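Local structure of protelomerase (Agrobacterium tumefaciens, 4F41) at residues 153-158 against 260-265; 199-204 against 266-271; 109-114 against 301-306. The protein probably resolves replicated telomeres by cutting the DNA and rejoining its strands into closed hairpin ends; this chain holds the catalytic domain. The protein carries 1 engineered substitution. All blocks are in the same frame, centred on the assembly; numbering follows the deposited sequence.

Contact 1 (153-158 against 260-265); sequences RAPYEV and KPYGLR. Engineered in segment 153-158: Ala154 (natural residue Arg). With nucleotides of chain B.
A single water ties together two arginines and a glutamate from the two segments. Water 1 accepts from Arg153 NH2 and Arg265 NH2 and donates to Glu157 OE1 at 2.9 Å. The two guanidinium groups gather round Glu157 and this water, their planes 80° apart. A long salt bridge, Glu157 OE1 to Arg265 NH1 3.8 Å, is doubtful because the place of NH1 is uncertain. Glu157, three residues on from Ala154, accepts the amide of that engineered N-cap residue, N to OE1 3.0 Å, from above the carboxylate plane. The Arg265 chain runs extended from CG to NE, which carries its guanidinium across to the backbone of Arg153. Arg153 NH1 is held outside the pair by Ile290 O. Farther along, on the DNA side, Pro155 CG rests on Pro261 CB at 4.3 Å, and Ala154 CB meets the edge of the Tyr262 ring. Tyr156 N donates to OP1 of DT23 of chain B at 2.8 Å, nearly straight at 168°. Tyr262 N donates to OP1 of DG24 of chain B at 2.9 Å. Two backbone amides near helix starts thus each hold one of two consecutive phosphates, with the arginine-water-glutamate cluster joining the segments behind them.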
loop_
_atom_site.group_PDB
_atom_site.type_symbol
_atom_site.label_atom_id
_atom_site.label_comp_id
_atom_site.label_asym_id
_atom_site.label_seq_id
_atom_site.Cartn_x
_atom_site.Cartn_y
_atom_site.Cartn_z
ATOM N N ARG A 153 -3.360 -2.855 9.155
ATOM C CA ARG A 153 -2.419 -3.312 8.142
ATOM C C ARG A 153 -2.965 -3.049 6.744
ATOM O O ARG A 153 -4.177 -3.017 6.536
ATOM C CB ARG A 153 -2.108 -4.801 8.317
ATOM C CG ARG A 153 -1.498 -5.159 9.662
ATOM C CD ARG A 153 -0.344 -4.236 10.008
ATOM N NE ARG A 153 -0.656 -3.403 11.164
ATOM C CZ ARG A 153 0.121 -2.423 11.613
ATOM N NH1 ARG A 153 -0.243 -1.719 12.676
ATOM N NH2 ARG A 153 1.263 -2.145 10.999
ATOM N N ALA A 154 -2.058 -2.855 5.792
ATOM C CA ALA A 154 -2.433 -2.651 4.400
ATOM C C ALA A 154 -3.129 -3.898 3.861
ATOM O O ALA A 154 -2.846 -5.007 4.314
ATOM C CB ALA A 154 -1.201 -2.323 3.568
ATOM N N PRO A 155 -4.056 -3.715 2.904
ATOM C CA PRO A 155 -4.755 -4.834 2.261
ATOM C C PRO A 155 -3.790 -5.910 1.771
ATOM O O PRO A 155 -4.046 -7.099 1.962
ATOM C CB PRO A 155 -5.446 -4.167 1.073
ATOM C CG PRO A 155 -5.726 -2.785 1.550
ATOM C CD PRO A 155 -4.569 -2.411 2.443
ATOM N N TYR A 156 -2.690 -5.488 1.157
ATOM C CA TYR A 156 -1.671 -6.417 0.686
ATOM C C TYR A 156 -1.105 -7.206 1.858
ATOM O O TYR A 156 -0.982 -8.428 1.793
ATOM C CB TYR A 156 -0.553 -5.665 -0.036
ATOM C CG TYR A 156 0.457 -6.561 -0.714
ATOM C CD1 TYR A 156 0.076 -7.418 -1.738
ATOM C CD2 TYR A 156 1.795 -6.539 -0.340
ATOM C CE1 TYR A 156 0.996 -8.236 -2.363
ATOM C CE2 TYR A 156 2.722 -7.354 -0.962
ATOM C CZ TYR A 156 2.317 -8.199 -1.973
ATOM O OH TYR A 156 3.236 -9.013 -2.595
ATOM N N GLU A 157 -0.774 -6.499 2.933
ATOM C CA GLU A 157 -0.247 -7.131 4.136
ATOM C C GLU A 157 -1.245 -8.135 4.705
ATOM O O GLU A 157 -0.908 -9.295 4.926
ATOM C CB GLU A 157 0.096 -6.074 5.189
ATOM C CG GLU A 157 1.146 -5.070 4.740
ATOM C CD GLU A 157 1.387 -3.980 5.766
ATOM O OE1 GLU A 157 0.617 -3.904 6.747
ATOM O OE2 GLU A 157 2.347 -3.200 5.592
ATOM N N VAL A 158 -2.475 -7.678 4.920
ATOM C CA VAL A 158 -3.529 -8.507 5.501
ATOM C C VAL A 158 -3.799 -9.777 4.698
ATOM O O VAL A 158 -3.729 -10.885 5.232
ATOM C CB VAL A 158 -4.852 -7.722 5.636
ATOM C CG1 VAL A 158 -5.987 -8.651 6.036
ATOM C CG2 VAL A 158 -4.700 -6.598 6.644
ATOM N N LYS A 260 -12.651 4.462 1.029
ATOM C CA LYS A 260 -11.599 3.637 0.446
ATOM C C LYS A 260 -10.956 2.770 1.526
ATOM O O LYS A 260 -10.858 3.189 2.679
ATOM C CB LYS A 260 -10.540 4.504 -0.241
ATOM C CG LYS A 260 -10.879 4.888 -1.672
ATOM C CD LYS A 260 -11.524 6.259 -1.744
ATOM C CE LYS A 260 -10.557 7.342 -1.292
ATOM N NZ LYS A 260 -11.149 8.702 -1.412
ATOM N N PRO A 261 -10.524 1.552 1.155
ATOM C CA PRO A 261 -9.924 0.584 2.083
ATOM C C PRO A 261 -8.777 1.152 2.918
ATOM O O PRO A 261 -8.768 0.975 4.137
ATOM C CB PRO A 261 -9.399 -0.506 1.146
ATOM C CG PRO A 261 -10.318 -0.458 -0.018
ATOM C CD PRO A 261 -10.665 0.993 -0.202
ATOM N N TYR A 262 -7.834 1.834 2.273
ATOM C CA TYR A 262 -6.654 2.342 2.969
ATOM C C TYR A 262 -7.014 3.362 4.048
ATOM O O TYR A 262 -6.250 3.574 4.990
ATOM C CB TYR A 262 -5.650 2.943 1.983
ATOM C CG TYR A 262 -4.235 2.984 2.517
ATOM C CD1 TYR A 262 -3.427 1.854 2.479
ATOM C CD2 TYR A 262 -3.709 4.148 3.064
ATOM C CE1 TYR A 262 -2.135 1.882 2.966
ATOM C CE2 TYR A 262 -2.417 4.185 3.555
ATOM C CZ TYR A 262 -1.634 3.049 3.502
ATOM O OH TYR A 262 -0.348 3.076 3.989
ATOM N N GLY A 263 -8.181 3.986 3.904
ATOM C CA GLY A 263 -8.694 4.889 4.917
ATOM C C GLY A 263 -8.775 4.198 6.265
ATOM O O GLY A 263 -8.444 4.790 7.296
ATOM N N LEU A 264 -9.193 2.934 6.247
ATOM C CA LEU A 264 -9.284 2.124 7.461
ATOM C C LEU A 264 -7.963 2.097 8.221
ATOM O O LEU A 264 -7.948 1.966 9.443
ATOM C CB LEU A 264 -9.723 0.695 7.133
ATOM C CG LEU A 264 -11.215 0.359 7.213
ATOM C CD1 LEU A 264 -12.050 1.348 6.416
ATOM C CD2 LEU A 264 -11.461 -1.063 6.731
ATOM N N ARG A 265 -6.857 2.217 7.492
ATOM C CA ARG A 265 -5.549 2.319 8.120
ATOM C C ARG A 265 -5.425 3.675 8.807
ATOM O O ARG A 265 -5.181 3.739 10.012
ATOM C CB ARG A 265 -4.437 2.111 7.087
ATOM C CG ARG A 265 -3.033 2.027 7.657
ATOM C CD ARG A 265 -2.048 1.569 6.589
ATOM N NE ARG A 265 -0.656 1.665 7.025
ATOM C CZ ARG A 265 0.011 0.684 7.623
ATOM N NH1 ARG A 265 -0.586 -0.475 7.862
ATOM N NH2 ARG A 265 1.275 0.861 7.981
ATOM P P DG B 24 -7.206 1.873 -1.550
ATOM O OP1 DG B 24 -7.886 2.653 -0.494
ATOM O OP2 DG B 24 -7.576 0.458 -1.774
ATOM O "O5'" DG B 24 -7.370 2.650 -2.938
ATOM C "C5'" DG B 24 -7.122 4.048 -2.988
ATOM C "C4'" DG B 24 -7.455 4.607 -4.359
ATOM O "O4'" DG B 24 -6.515 4.092 -5.336
ATOM C "C3'" DG B 24 -8.852 4.260 -4.875
ATOM O "O3'" DG B 24 -9.518 5.451 -5.284
ATOM C "C2'" DG B 24 -8.590 3.322 -6.051
ATOM C "C1'" DG B 24 -7.220 3.791 -6.520
ATOM N N9 DG B 24 -6.484 2.778 -7.268
ATOM C C8 DG B 24 -5.959 1.604 -6.785
ATOM N N7 DG B 24 -5.350 0.895 -7.695
ATOM C C5 DG B 24 -5.479 1.647 -8.856
ATOM C C6 DG B 24 -5.018 1.389 -10.169
ATOM O O6 DG B 24 -4.380 0.409 -10.582
ATOM N N1 DG B 24 -5.364 2.414 -11.048
ATOM C C2 DG B 24 -6.068 3.543 -10.701
ATOM N N2 DG B 24 -6.306 4.421 -11.687
ATOM N N3 DG B 24 -6.504 3.797 -9.475
ATOM C C4 DG B 24 -6.175 2.810 -8.609
ATOM P P DT B 23 -1.756 -2.431 -0.966
ATOM O OP1 DT B 23 -2.126 -2.809 0.414
ATOM O OP2 DT B 23 -1.901 -3.411 -2.061
ATOM O "O5'" DT B 23 -2.576 -1.126 -1.387
ATOM C "C5'" DT B 23 -2.632 -0.010 -0.514
ATOM C "C4'" DT B 23 -3.357 1.139 -1.186
ATOM O "O4'" DT B 23 -2.651 1.507 -2.397
ATOM C "C3'" DT B 23 -4.793 0.835 -1.606
ATOM O "O3'" DT B 23 -5.625 1.936 -1.269
ATOM C "C2'" DT B 23 -4.689 0.656 -3.118
ATOM C "C1'" DT B 23 -3.593 1.660 -3.436
ATOM N N1 DT B 23 -2.922 1.429 -4.743
ATOM C C2 DT B 23 -2.972 2.427 -5.687
ATOM O O2 DT B 23 -3.537 3.491 -5.508
ATOM N N3 DT B 23 -2.328 2.130 -6.859
ATOM C C4 DT B 23 -1.656 0.967 -7.180
ATOM O O4 DT B 23 -1.112 0.810 -8.271
ATOM C C5 DT B 23 -1.644 -0.038 -6.145
ATOM C C7 DT B 23 -0.944 -1.344 -6.375
ATOM C C6 DT B 23 -2.269 0.237 -4.991
ATOM P P DT B 22 5.082 -3.832 -1.904
ATOM O OP1 DT B 22 5.970 -4.357 -0.844
ATOM O OP2 DT B 22 4.825 -4.642 -3.116
ATOM O "O5'" DT B 22 3.665 -3.463 -1.257
ATOM C "C5'" DT B 22 2.524 -3.264 -2.087
ATOM C "C4'" DT B 22 1.973 -1.858 -1.942
ATOM O "O4'" DT B 22 2.552 -1.004 -2.955
ATOM C "C3'" DT B 22 0.473 -1.734 -2.169
ATOM O "O3'" DT B 22 -0.229 -1.930 -0.949
ATOM C "C2'" DT B 22 0.303 -0.299 -2.664
ATOM C "C1'" DT B 22 1.698 0.108 -3.137
ATOM N N1 DT B 22 1.741 0.547 -4.564
ATOM C C2 DT B 22 1.144 1.738 -4.912
ATOM O O2 DT B 22 0.576 2.468 -4.119
ATOM N N3 DT B 22 1.240 2.055 -6.241
ATOM C C4 DT B 22 1.853 1.327 -7.239
ATOM O O4 DT B 22 1.875 1.715 -8.405
ATOM C C5 DT B 22 2.457 0.089 -6.807
ATOM C C7 DT B 22 3.155 -0.795 -7.798
ATOM C C6 DT B 22 2.373 -0.237 -5.509
HETATM O O HOH W 1 2.081 -2.198 8.594
#

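Contact 2 (199-204 against 266-271); sequences EIPVLT and HLYAEV. With nucleotides of chain B.
Strand residues 199-201 and the loop after them pass beside helical residues 266-271, with the backbones well apart. Leu203 CA and Tyr268 CA are 7.9 Å from each other; Pro201 CA and Ala269 CA are 9.4 Å apart. Side chains fill the space between. Tyr268 does most of this. Its CG is anti to the backbone N (chi1 158°), and the ring reaches across to the strand. There Tyr268 OH donates to Pro201 O at 2.6 Å. The carbonyl oxygen lies at the ring edge, in the ring plane. The C=O...donor angle is 141°, with the hydroxyl tilted slightly off the carbonyl plane. Pro201 CG also touches Tyr268 OH at 3.3 Å, so the proline ring packs against the hydroxyl that its own carbonyl accepts from. Leu203 reaches toward the helix from the loop. Its CD1 meets Tyr268 CD1 obliquely at 3.8 Å, and its CD2 meets Val271 CG2 at 3.6 Å. Tyr268 OH has a second, weak bond, with Arg153 NH1. Around this core, strand 177-180 pairs with the strand through Ile200, helix 283-290 packs on Pro201, and helix 124-133 covers Leu203 and Val271. The contact thereby joins edge strand 198-201, one of the antiparallel sheet's two outer strands, to helix 263-275.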
loop_
_atom_site.group_PDB
_atom_site.type_symbol
_atom_site.label_atom_id
_atom_site.label_comp_id
_atom_site.label_asym_id
_atom_site.label_seq_id
_atom_site.Cartn_x
_atom_site.Cartn_y
_atom_site.Cartn_z
ATOM N N GLU A 199 5.531 -5.188 17.724
ATOM C CA GLU A 199 4.240 -5.201 18.402
ATOM C C GLU A 199 3.336 -4.057 17.948
ATOM O O GLU A 199 3.751 -2.898 17.917
ATOM C CB GLU A 199 4.444 -5.143 19.918
ATOM C CG GLU A 199 3.197 -5.436 20.735
ATOM C CD GLU A 199 3.475 -5.449 22.226
ATOM O OE1 GLU A 199 4.496 -4.866 22.645
ATOM O OE2 GLU A 199 2.675 -6.046 22.976
ATOM N N ILE A 200 2.100 -4.394 17.594
ATOM C CA ILE A 200 1.114 -3.403 17.176
ATOM C C ILE A 200 -0.143 -3.481 18.037
ATOM O O ILE A 200 -0.507 -4.556 18.518
ATOM C CB ILE A 200 0.717 -3.584 15.695
ATOM C CG1 ILE A 200 0.101 -4.966 15.467
ATOM C CG2 ILE A 200 1.918 -3.380 14.793
ATOM C CD1 ILE A 200 -0.463 -5.162 14.078
ATOM N N PRO A 201 -0.806 -2.334 18.244
ATOM C CA PRO A 201 -2.064 -2.308 18.994
ATOM C C PRO A 201 -3.244 -2.725 18.124
ATOM O O PRO A 201 -3.236 -2.493 16.915
ATOM C CB PRO A 201 -2.199 -0.836 19.384
ATOM C CG PRO A 201 -1.507 -0.104 18.292
ATOM C CD PRO A 201 -0.352 -0.979 17.884
ATOM N N VAL A 202 -4.245 -3.342 18.742
ATOM C CA VAL A 202 -5.471 -3.709 18.045
ATOM C C VAL A 202 -6.663 -3.005 18.685
ATOM O O VAL A 202 -6.604 -2.608 19.850
ATOM C CB VAL A 202 -5.691 -5.232 18.046
ATOM C CG1 VAL A 202 -4.791 -5.897 17.017
ATOM C CG2 VAL A 202 -5.438 -5.800 19.430
ATOM N N LEU A 203 -7.741 -2.849 17.924
ATOM C CA LEU A 203 -8.887 -2.074 18.387
ATOM C C LEU A 203 -9.976 -2.953 19.001
ATOM O O LEU A 203 -11.018 -2.460 19.433
ATOM C CB LEU A 203 -9.445 -1.219 17.249
ATOM C CG LEU A 203 -8.381 -0.384 16.532
ATOM C CD1 LEU A 203 -9.009 0.530 15.492
ATOM C CD2 LEU A 203 -7.554 0.411 17.534
ATOM N N THR A 204 -9.725 -4.257 19.031
ATOM C CA THR A 204 -10.579 -5.194 19.749
ATOM C C THR A 204 -9.674 -6.155 20.508
ATOM O O THR A 204 -8.452 -6.039 20.434
ATOM C CB THR A 204 -11.491 -5.984 18.796
ATOM O OG1 THR A 204 -12.454 -6.725 19.557
ATOM C CG2 THR A 204 -10.673 -6.942 17.950
ATOM N N HIS A 266 -5.623 4.748 8.041
ATOM C CA HIS A 266 -5.569 6.107 8.576
ATOM C C HIS A 266 -6.342 6.197 9.886
ATOM O O HIS A 266 -5.740 6.334 10.959
ATOM C CB HIS A 266 -6.159 7.105 7.578
ATOM C CG HIS A 266 -5.277 7.388 6.404
ATOM N ND1 HIS A 266 -5.236 8.622 5.787
ATOM C CD2 HIS A 266 -4.404 6.603 5.729
ATOM C CE1 HIS A 266 -4.373 8.584 4.790
ATOM N NE2 HIS A 266 -3.854 7.370 4.732
ATOM N N LEU A 267 -7.667 6.088 9.777
ATOM C CA LEU A 267 -8.565 6.033 10.924
ATOM C C LEU A 267 -7.969 5.226 12.070
ATOM O O LEU A 267 -7.887 5.729 13.189
ATOM C CB LEU A 267 -9.927 5.461 10.523
ATOM C CG LEU A 267 -10.994 5.408 11.621
ATOM C CD1 LEU A 267 -11.239 6.790 12.198
ATOM C CD2 LEU A 267 -12.291 4.825 11.090
ATOM N N TYR A 268 -7.512 4.006 11.773
ATOM C CA TYR A 268 -6.932 3.121 12.786
ATOM C C TYR A 268 -5.933 3.893 13.626
ATOM O O TYR A 268 -6.153 4.102 14.825
ATOM C CB TYR A 268 -6.276 1.898 12.131
ATOM C CG TYR A 268 -5.224 1.186 12.963
ATOM C CD1 TYR A 268 -5.580 0.233 13.910
ATOM C CD2 TYR A 268 -3.867 1.440 12.770
ATOM C CE1 TYR A 268 -4.617 -0.426 14.658
ATOM C CE2 TYR A 268 -2.903 0.785 13.514
ATOM C CZ TYR A 268 -3.283 -0.147 14.455
ATOM O OH TYR A 268 -2.328 -0.804 15.199
ATOM N N ALA A 269 -4.883 4.372 12.960
ATOM C CA ALA A 269 -3.831 5.150 13.600
ATOM C C ALA A 269 -4.437 6.183 14.540
ATOM O O ALA A 269 -4.093 6.233 15.725
ATOM C CB ALA A 269 -2.956 5.816 12.559
ATOM N N GLU A 270 -5.372 6.970 14.010
ATOM C CA GLU A 270 -6.023 8.020 14.784
ATOM C C GLU A 270 -6.529 7.467 16.109
ATOM O O GLU A 270 -6.085 7.902 17.174
ATOM C CB GLU A 270 -7.176 8.652 13.999
ATOM C CG GLU A 270 -7.657 9.980 14.559
ATOM C CD GLU A 270 -6.638 11.088 14.376
ATOM O OE1 GLU A 270 -5.894 11.048 13.372
ATOM O OE2 GLU A 270 -6.577 11.994 15.234
ATOM N N VAL A 271 -7.410 6.471 16.053
ATOM C CA VAL A 271 -7.991 5.968 17.292
ATOM C C VAL A 271 -6.935 5.210 18.089
ATOM O O VAL A 271 -6.992 5.158 19.319
ATOM C CB VAL A 271 -9.279 5.122 17.067
ATOM C CG1 VAL A 271 -9.825 5.327 15.663
ATOM C CG2 VAL A 271 -9.028 3.650 17.348
ATOM P P DA B 13 -1.964 8.439 1.153
ATOM O OP1 DA B 13 -3.294 8.572 1.789
ATOM O OP2 DA B 13 -1.020 9.577 1.185
ATOM O "O5'" DA B 13 -1.224 7.164 1.774
ATOM C "C5'" DA B 13 -0.405 6.363 0.931
ATOM C "C4'" DA B 13 0.875 5.949 1.630
ATOM O "O4'" DA B 13 1.952 5.900 0.660
ATOM C "C3'" DA B 13 1.372 6.907 2.700
ATOM O "O3'" DA B 13 2.241 6.215 3.581
ATOM C "C2'" DA B 13 2.143 7.916 1.860
ATOM C "C1'" DA B 13 2.846 6.973 0.891
ATOM N N9 DA B 13 3.179 7.579 -0.393
ATOM C C8 DA B 13 2.687 8.739 -0.925
ATOM N N7 DA B 13 3.180 9.029 -2.108
ATOM C C5 DA B 13 4.056 7.987 -2.368
ATOM C C6 DA B 13 4.898 7.695 -3.460
ATOM N N6 DA B 13 5.005 8.463 -4.550
ATOM N N1 DA B 13 5.637 6.570 -3.390
ATOM C C2 DA B 13 5.542 5.793 -2.307
ATOM N N3 DA B 13 4.789 5.961 -1.223
ATOM C C4 DA B 13 4.065 7.085 -1.320
#

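Contact 3 (109-114 against 301-306); sequences EKIANK and SLSYMT. With nucleotides of chain B.
Helical residues 109-114 lie along the 3-10 turn and loop of 301-306, with CA atoms 6.1 Å apart for Ile111 and Ser303 and 6.0 Å for Lys114 and Thr306. Ile111 sends both branches across. Its CG2 touches Leu302 O at 3.4 Å and Leu302 CB at 4.0 Å, while CD1 reaches the hydroxyl of Ser303, 3.3 Å from OG. Leu302 O takes its hydrogen bond from His115, just beyond the helical segment. One turn on from Ile111, the Lys114 chain runs alongside Thr306 in the same direction. Lys114 CD packs on Thr306 CG2 at 3.7 Å. The chain then bends at chi3 (-55°), which brings NZ to Ser303 O in a weak hydrogen bond of 3.2 Å. The loop itself turns sharply, with Met305 at the centre of an inverse gamma turn. DNA crosses this region. Lys110 extends toward the phosphate of DT12 of chain B, though the modelled approach is too short to trust in detail. Ser303 CB lies 3.7 Å from OP2 of DA13 of chain B. Tyr304 takes no part in the helix contact; its hydroxyl lies by O3' of DA13 of chain B, a weak bond that is doubtful because the hydroxyl is crowded in the model. A tyrosine beside the DNA backbone is consistent with a telomere resolvase active site, since these enzymes cleave with a tyrosine nucleophile.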
loop_
_atom_site.group_PDB
_atom_site.type_symbol
_atom_site.label_atom_id
_atom_site.label_comp_id
_atom_site.label_asym_id
_atom_site.label_seq_id
_atom_site.Cartn_x
_atom_site.Cartn_y
_atom_site.Cartn_z
ATOM N N GLU A 109 2.080 19.783 -1.027
ATOM C CA GLU A 109 0.959 20.717 -1.082
ATOM C C GLU A 109 -0.337 20.052 -0.627
ATOM O O GLU A 109 -1.084 20.608 0.185
ATOM C CB GLU A 109 0.799 21.265 -2.501
ATOM C CG GLU A 109 -0.416 22.154 -2.691
ATOM C CD GLU A 109 -0.580 22.605 -4.128
ATOM O OE1 GLU A 109 -1.459 22.057 -4.826
ATOM O OE2 GLU A 109 0.168 23.507 -4.559
ATOM N N LYS A 110 -0.594 18.858 -1.155
ATOM C CA LYS A 110 -1.786 18.096 -0.798
ATOM C C LYS A 110 -1.812 17.757 0.687
ATOM O O LYS A 110 -2.833 17.942 1.353
ATOM C CB LYS A 110 -1.876 16.814 -1.629
ATOM C CG LYS A 110 -2.221 17.045 -3.089
ATOM C CD LYS A 110 -2.175 15.750 -3.881
ATOM C CE LYS A 110 -2.661 15.960 -5.306
ATOM N NZ LYS A 110 -2.457 14.748 -6.148
ATOM N N ILE A 111 -0.690 17.263 1.204
ATOM C CA ILE A 111 -0.601 16.918 2.621
ATOM C C ILE A 111 -0.833 18.146 3.501
ATOM O O ILE A 111 -1.548 18.079 4.504
ATOM C CB ILE A 111 0.756 16.275 2.967
ATOM C CG1 ILE A 111 0.952 14.989 2.163
ATOM C CG2 ILE A 111 0.846 15.983 4.457
ATOM C CD1 ILE A 111 2.297 14.336 2.379
ATOM N N ALA A 112 -0.234 19.268 3.108
ATOM C CA ALA A 112 -0.416 20.524 3.826
ATOM C C ALA A 112 -1.886 20.928 3.854
ATOM O O ALA A 112 -2.418 21.301 4.903
ATOM C CB ALA A 112 0.423 21.620 3.196
ATOM N N ASN A 113 -2.539 20.850 2.698
ATOM C CA ASN A 113 -3.961 21.158 2.610
ATOM C C ASN A 113 -4.804 20.244 3.492
ATOM O O ASN A 113 -5.768 20.688 4.116
ATOM C CB ASN A 113 -4.445 21.093 1.159
ATOM C CG ASN A 113 -3.882 22.212 0.307
ATOM O OD1 ASN A 113 -3.488 23.259 0.820
ATOM N ND2 ASN A 113 -3.845 21.998 -1.003
ATOM N N LYS A 114 -4.433 18.967 3.548
ATOM C CA LYS A 114 -5.137 18.008 4.392
ATOM C C LYS A 114 -4.980 18.346 5.871
ATOM O O LYS A 114 -5.935 18.253 6.641
ATOM C CB LYS A 114 -4.652 16.582 4.127
ATOM C CG LYS A 114 -5.034 16.036 2.763
ATOM C CD LYS A 114 -4.742 14.549 2.672
ATOM C CE LYS A 114 -3.290 14.250 3.002
ATOM N NZ LYS A 114 -3.012 12.788 3.005
ATOM N N SER A 301 4.411 9.819 8.427
ATOM C CA SER A 301 3.264 9.886 9.327
ATOM C C SER A 301 2.367 11.080 9.012
ATOM O O SER A 301 1.194 11.103 9.381
ATOM C CB SER A 301 3.735 9.960 10.779
ATOM O OG SER A 301 4.497 11.134 11.009
ATOM N N LEU A 302 2.931 12.069 8.326
ATOM C CA LEU A 302 2.199 13.269 7.938
ATOM C C LEU A 302 1.075 12.952 6.954
ATOM O O LEU A 302 0.096 13.691 6.859
ATOM C CB LEU A 302 3.152 14.293 7.315
ATOM C CG LEU A 302 3.819 15.334 8.220
ATOM C CD1 LEU A 302 4.369 14.708 9.489
ATOM C CD2 LEU A 302 4.927 16.050 7.460
ATOM N N SER A 303 1.222 11.850 6.228
ATOM C CA SER A 303 0.260 11.471 5.198
ATOM C C SER A 303 -0.964 10.755 5.769
ATOM O O SER A 303 -1.973 10.600 5.083
ATOM C CB SER A 303 0.929 10.588 4.142
ATOM O OG SER A 303 2.033 11.248 3.546
ATOM N N TYR A 304 -0.870 10.323 7.022
ATOM C CA TYR A 304 -1.942 9.549 7.643
ATOM C C TYR A 304 -2.877 10.407 8.489
ATOM O O TYR A 304 -3.957 9.964 8.879
ATOM C CB TYR A 304 -1.362 8.408 8.482
ATOM C CG TYR A 304 -0.731 7.314 7.653
ATOM C CD1 TYR A 304 -1.450 6.179 7.304
ATOM C CD2 TYR A 304 0.580 7.421 7.209
ATOM C CE1 TYR A 304 -0.881 5.178 6.542
ATOM C CE2 TYR A 304 1.158 6.426 6.448
ATOM C CZ TYR A 304 0.424 5.307 6.116
ATOM O OH TYR A 304 0.998 4.313 5.357
ATOM N N MET A 305 -2.458 11.634 8.769
ATOM C CA MET A 305 -3.273 12.552 9.551
ATOM C C MET A 305 -4.297 13.250 8.662
ATOM O O MET A 305 -4.106 14.396 8.254
ATOM C CB MET A 305 -2.384 13.570 10.265
ATOM C CG MET A 305 -1.374 12.926 11.199
ATOM S SD MET A 305 -0.212 14.089 11.932
ATOM C CE MET A 305 0.752 12.980 12.956
ATOM N N THR A 306 -5.383 12.546 8.363
ATOM C CA THR A 306 -6.422 13.070 7.485
ATOM C C THR A 306 -7.742 13.272 8.222
ATOM O O THR A 306 -8.566 14.091 7.817
ATOM C CB THR A 306 -6.657 12.143 6.275
ATOM O OG1 THR A 306 -6.964 10.821 6.736
ATOM C CG2 THR A 306 -5.419 12.090 5.396
ATOM P P DA B 13 -1.964 8.439 1.153
ATOM O OP1 DA B 13 -3.294 8.572 1.789
ATOM O OP2 DA B 13 -1.020 9.577 1.185
ATOM O "O5'" DA B 13 -1.224 7.164 1.774
ATOM C "C5'" DA B 13 -0.405 6.363 0.931
ATOM C "C4'" DA B 13 0.875 5.949 1.630
ATOM O "O4'" DA B 13 1.952 5.900 0.660
ATOM C "C3'" DA B 13 1.372 6.907 2.700
ATOM O "O3'" DA B 13 2.241 6.215 3.581
ATOM C "C2'" DA B 13 2.143 7.916 1.860
ATOM C "C1'" DA B 13 2.846 6.973 0.891
ATOM N N9 DA B 13 3.179 7.579 -0.393
ATOM C C8 DA B 13 2.687 8.739 -0.925
ATOM N N7 DA B 13 3.180 9.029 -2.108
ATOM C C5 DA B 13 4.056 7.987 -2.368
ATOM C C6 DA B 13 4.898 7.695 -3.460
ATOM N N6 DA B 13 5.005 8.463 -4.550
ATOM N N1 DA B 13 5.637 6.570 -3.390
ATOM C C2 DA B 13 5.542 5.793 -2.307
ATOM N N3 DA B 13 4.789 5.961 -1.223
ATOM C C4 DA B 13 4.065 7.085 -1.320
ATOM P P DT B 12 -3.669 11.781 -4.633
ATOM O OP1 DT B 12 -4.846 12.465 -4.053
ATOM O OP2 DT B 12 -2.539 12.578 -5.161
ATOM O "O5'" DT B 12 -3.083 10.765 -3.549
ATOM C "C5'" DT B 12 -3.881 9.661 -3.150
ATOM C "C4'" DT B 12 -3.016 8.566 -2.561
ATOM O "O4'" DT B 12 -2.118 8.047 -3.577
ATOM C "C3'" DT B 12 -2.128 9.009 -1.401
ATOM O "O3'" DT B 12 -2.191 8.027 -0.382
ATOM C "C2'" DT B 12 -0.739 9.071 -2.031
ATOM C "C1'" DT B 12 -0.853 7.883 -2.975
ATOM N N1 DT B 12 0.201 7.789 -4.028
ATOM C C2 DT B 12 1.025 6.690 -4.009
ATOM O O2 DT B 12 0.938 5.798 -3.184
ATOM N N3 DT B 12 1.962 6.671 -5.005
ATOM C C4 DT B 12 2.169 7.605 -5.997
ATOM O O4 DT B 12 3.054 7.466 -6.838
ATOM C C5 DT B 12 1.270 8.734 -5.959
ATOM C C7 DT B 12 1.387 9.825 -6.982
ATOM C C6 DT B 12 0.340 8.773 -4.989
#

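Contacts 1 and 2 share helix 263-275, and their centres are about 12 Å apart. They also touch directly: Arg153 NE lies 3.4 Å from Ile200 CD1. Contact 3 is more distant, its centre about 17 Å from that of contact 1 and about 18 Å from that of contact 2. Its loop returns to the same helix. His266 ND1 is 3.0 Å from Thr306 OG1, a probable hydrogen bond, and the His266 ring meets that of Tyr304. Tyr262 and Tyr304 hydroxyls are modelled too close to be certain. All three contacts reach the DNA of chain B; Arg265 of contact 1, His266 of contact 2 and Tyr304 of contact 3 lie together at what is probably the cleavage site.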